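Local atomic coordinates of flagellar hook-associated protein 2 (Helicobacter pylori, PDB entry 6IWY), a protein that caps the tip of the growing flagellar filament, helping flagellin monomers polymerise there and keeping them from leaking out unassembled. Residues Asn202-Ser210 against Leu220-Gly228. Sequence-based numbering, arbitrary orientation.
Sequences NLIANGDIS and LIINDRRGG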
loop_
_atom_site.group_PDB
_atom_site.type_symbol
_atom_site.label_atom_id
_atom_site.label_comp_id
_atom_site.label_asym_id
_atom_site.label_seq_id
_atom_site.Cartn_x
_atom_site.Cartn_y
_atom_site.Cartn_z
ATOM N N ASN A 202 -2.411 -19.340 -3.429
ATOM C CA ASN A 202 -1.073 -18.941 -3.858
ATOM C C ASN A 202 -0.804 -17.470 -3.648
ATOM O O ASN A 202 0.359 -17.049 -3.549
ATOM C CB ASN A 202 -0.829 -19.329 -5.311
ATOM C CG ASN A 202 -0.821 -20.820 -5.503
ATOM O OD1 ASN A 202 0.118 -21.505 -5.079
ATOM N ND2 ASN A 202 -1.878 -21.348 -6.128
ATOM N N LEU A 203 -1.860 -16.675 -3.583
ATOM C CA LEU A 203 -1.680 -15.255 -3.223
ATOM C C LEU A 203 -1.236 -15.093 -1.776
ATOM O O LEU A 203 -0.472 -14.192 -1.460
ATOM C CB LEU A 203 -2.936 -14.431 -3.505
ATOM C CG LEU A 203 -3.110 -14.240 -5.017
ATOM C CD1 LEU A 203 -4.454 -13.583 -5.232
ATOM C CD2 LEU A 203 -1.972 -13.440 -5.668
ATOM N N ILE A 204 -1.683 -15.988 -0.905
ATOM C CA ILE A 204 -1.174 -15.968 0.468
ATOM C C ILE A 204 0.222 -16.602 0.579
ATOM O O ILE A 204 1.096 -16.077 1.268
ATOM C CB ILE A 204 -2.179 -16.509 1.497
ATOM C CG1 ILE A 204 -1.841 -15.958 2.882
ATOM C CG2 ILE A 204 -2.210 -17.987 1.521
ATOM C CD1 ILE A 204 -3.042 -15.365 3.542
ATOM N N ALA A 205 0.461 -17.674 -0.160
ATOM C CA ALA A 205 1.789 -18.279 -0.152
ATOM C C ALA A 205 2.896 -17.325 -0.697
ATOM O O ALA A 205 3.954 -17.199 -0.087
ATOM C CB ALA A 205 1.765 -19.564 -0.905
ATOM N N ASN A 206 2.660 -16.639 -1.816
ATOM C CA ASN A 206 3.712 -15.796 -2.413
ATOM C C ASN A 206 3.844 -14.416 -1.761
ATOM O O ASN A 206 4.650 -13.606 -2.188
ATOM C CB ASN A 206 3.488 -15.619 -3.919
ATOM C CG ASN A 206 2.263 -14.745 -4.251
ATOM O OD1 ASN A 206 1.549 -14.259 -3.357
ATOM N ND2 ASN A 206 2.008 -14.564 -5.550
ATOM N N GLY A 207 3.014 -14.137 -0.761
ATOM C CA GLY A 207 3.082 -12.885 -0.026
ATOM C C GLY A 207 2.313 -11.701 -0.593
ATOM O O GLY A 207 2.424 -10.609 -0.057
ATOM N N ASP A 208 1.561 -11.888 -1.673
ATOM C CA ASP A 208 0.800 -10.788 -2.240
ATOM C C ASP A 208 -0.312 -10.391 -1.251
ATOM O O ASP A 208 -0.548 -9.207 -0.967
ATOM C CB ASP A 208 0.247 -11.160 -3.621
ATOM C CG ASP A 208 1.304 -11.065 -4.735
ATOM O OD1 ASP A 208 2.272 -10.268 -4.625
ATOM O OD2 ASP A 208 1.184 -11.789 -5.750
ATOM N N ILE A 209 -0.984 -11.376 -0.694
ATOM C CA ILE A 209 -1.985 -11.072 0.313
ATOM C C ILE A 209 -1.469 -11.475 1.668
ATOM O O ILE A 209 -1.052 -12.621 1.870
ATOM C CB ILE A 209 -3.331 -11.765 0.068
ATOM C CG1 ILE A 209 -3.943 -11.261 -1.226
ATOM C CG2 ILE A 209 -4.280 -11.399 1.143
ATOM C CD1 ILE A 209 -5.345 -11.865 -1.511
ATOM N N SER A 210 -1.516 -10.538 2.601
ATOM C CA SER A 210 -1.215 -10.860 3.972
ATOM C C SER A 210 -2.138 -10.116 4.916
ATOM O O SER A 210 -2.745 -9.102 4.559
ATOM C CB SER A 210 0.238 -10.517 4.279
ATOM O OG SER A 210 0.473 -9.170 3.956
ATOM N N LEU A 220 -5.529 -5.205 13.116
ATOM C CA LEU A 220 -5.258 -6.088 12.030
ATOM C C LEU A 220 -5.165 -5.213 10.814
ATOM O O LEU A 220 -5.825 -4.174 10.740
ATOM C CB LEU A 220 -6.423 -7.068 11.834
ATOM C CG LEU A 220 -6.167 -8.535 12.153
ATOM C CD1 LEU A 220 -5.796 -8.719 13.608
ATOM C CD2 LEU A 220 -7.397 -9.363 11.814
ATOM N N ILE A 221 -4.367 -5.633 9.848
ATOM C CA ILE A 221 -4.291 -4.932 8.580
ATOM C C ILE A 221 -4.242 -5.955 7.455
ATOM O O ILE A 221 -3.375 -6.820 7.430
ATOM C CB ILE A 221 -3.075 -3.959 8.559
ATOM C CG1 ILE A 221 -3.086 -3.124 7.268
ATOM C CG2 ILE A 221 -1.798 -4.730 8.682
ATOM C CD1 ILE A 221 -2.372 -1.828 7.351
ATOM N N ILE A 222 -5.215 -5.914 6.562
ATOM C CA ILE A 222 -5.187 -6.755 5.348
ATOM C C ILE A 222 -4.446 -5.894 4.321
ATOM O O ILE A 222 -4.736 -4.711 4.192
ATOM C CB ILE A 222 -6.629 -7.106 4.862
ATOM C CG1 ILE A 222 -7.482 -7.577 6.051
ATOM C CG2 ILE A 222 -6.619 -8.222 3.794
ATOM C CD1 ILE A 222 -8.996 -7.781 5.760
ATOM N N ASN A 223 -3.441 -6.445 3.663
ATOM C CA ASN A 223 -2.715 -5.723 2.609
ATOM C C ASN A 223 -2.664 -6.607 1.403
ATOM O O ASN A 223 -2.468 -7.822 1.534
ATOM C CB ASN A 223 -1.294 -5.345 3.036
ATOM C CG ASN A 223 -0.431 -4.805 1.874
ATOM O OD1 ASN A 223 0.681 -5.257 1.686
ATOM N ND2 ASN A 223 -0.939 -3.845 1.111
ATOM N N ASP A 224 -2.915 -5.990 0.246
ATOM C CA ASP A 224 -2.751 -6.611 -1.062
ATOM C C ASP A 224 -1.744 -5.788 -1.876
ATOM O O ASP A 224 -2.042 -4.663 -2.269
ATOM C CB ASP A 224 -4.083 -6.659 -1.790
ATOM C CG ASP A 224 -3.980 -7.347 -3.165
ATOM O OD1 ASP A 224 -2.957 -8.034 -3.463
ATOM O OD2 ASP A 224 -4.950 -7.203 -3.958
ATOM N N ARG A 225 -0.561 -6.345 -2.113
ATOM C CA ARG A 225 0.460 -5.632 -2.821
ATOM C C ARG A 225 0.099 -5.414 -4.266
ATOM O O ARG A 225 0.635 -4.491 -4.880
ATOM C CB ARG A 225 1.773 -6.364 -2.802
ATOM C CG ARG A 225 2.408 -6.626 -1.467
ATOM C CD ARG A 225 3.681 -7.563 -1.648
ATOM N NE ARG A 225 4.029 -8.155 -0.347
ATOM C CZ ARG A 225 4.862 -7.611 0.552
ATOM N NH1 ARG A 225 5.511 -6.462 0.298
ATOM N NH2 ARG A 225 5.051 -8.229 1.726
ATOM N N ARG A 226 -0.775 -6.236 -4.845
ATOM C CA ARG A 226 -1.176 -5.969 -6.237
ATOM C C ARG A 226 -2.118 -4.774 -6.359
ATOM O O ARG A 226 -2.342 -4.270 -7.457
ATOM C CB ARG A 226 -1.799 -7.158 -6.966
ATOM C CG ARG A 226 -1.252 -8.542 -6.664
ATOM C CD ARG A 226 -2.263 -9.198 -5.737
ATOM N NE ARG A 226 -3.085 -10.133 -6.466
ATOM C CZ ARG A 226 -4.359 -10.409 -6.219
ATOM N NH1 ARG A 226 -5.041 -9.793 -5.262
ATOM N NH2 ARG A 226 -4.958 -11.305 -7.001
ATOM N N GLY A 227 -2.662 -4.315 -5.238
ATOM C CA GLY A 227 -3.493 -3.135 -5.226
ATOM C C GLY A 227 -4.975 -3.340 -5.467
ATOM O O GLY A 227 -5.698 -2.386 -5.527
ATOM N N GLY A 228 -5.451 -4.571 -5.562
ATOM C CA GLY A 228 -6.862 -4.793 -5.857
ATOM C C GLY A 228 -7.801 -4.325 -4.743
ATOM O O GLY A 228 -7.410 -4.208 -3.602
#
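Arg225, just past the end of strand 219-224, reaches to the backbone of Gly207, just after helix 201-205. Its backbone N donates to Asp208 O at 3.1 Å. CB and CG then run alongside that same carbonyl oxygen. The chain is extended from CG to NE, with chi2 at 173°, which carries CD on to Gly207 O. NE donates to Gly207 O at 2.9 Å. The oxygen lies in the guanidinium plane, while NE sits above the carbonyl plane of Gly207. CZ and NH2 stay near the same oxygen, and NH1 makes a hydrogen bond with Ser359 OG.

Ser210 and Asn223 form an antiparallel hydrogen-bonded pair. Ser210 N donates to Asn223 O at 3.1 Å, and Asn223 N donates to Ser210 O at 2.9 Å. Ile209 and Asp224 are the adjoining non-hydrogen-bonded pair.

The Arg226 side chain, bent at chi2 and chi3, crosses Asp208 and Leu203 at about right angles. Its CD packs on Asp208 CB at 3.8 Å, and CD1 of Leu203 lies over one face of its guanidinium, offset toward the rim. NH1 makes a salt bridge to Asp224 OD2 at 2.9 Å and also donates to Lys158 O.

The contact joins helix 201-205 and the turn after it to the hairpin of strands 209-214 and 219-224, part of a three-stranded antiparallel sheet completed by 129-132. Two successive carbonyls, of Gly207 and Asp208, are both satisfied by Arg225, which ties the helix-to-strand turn to the end of the neighbouring strand.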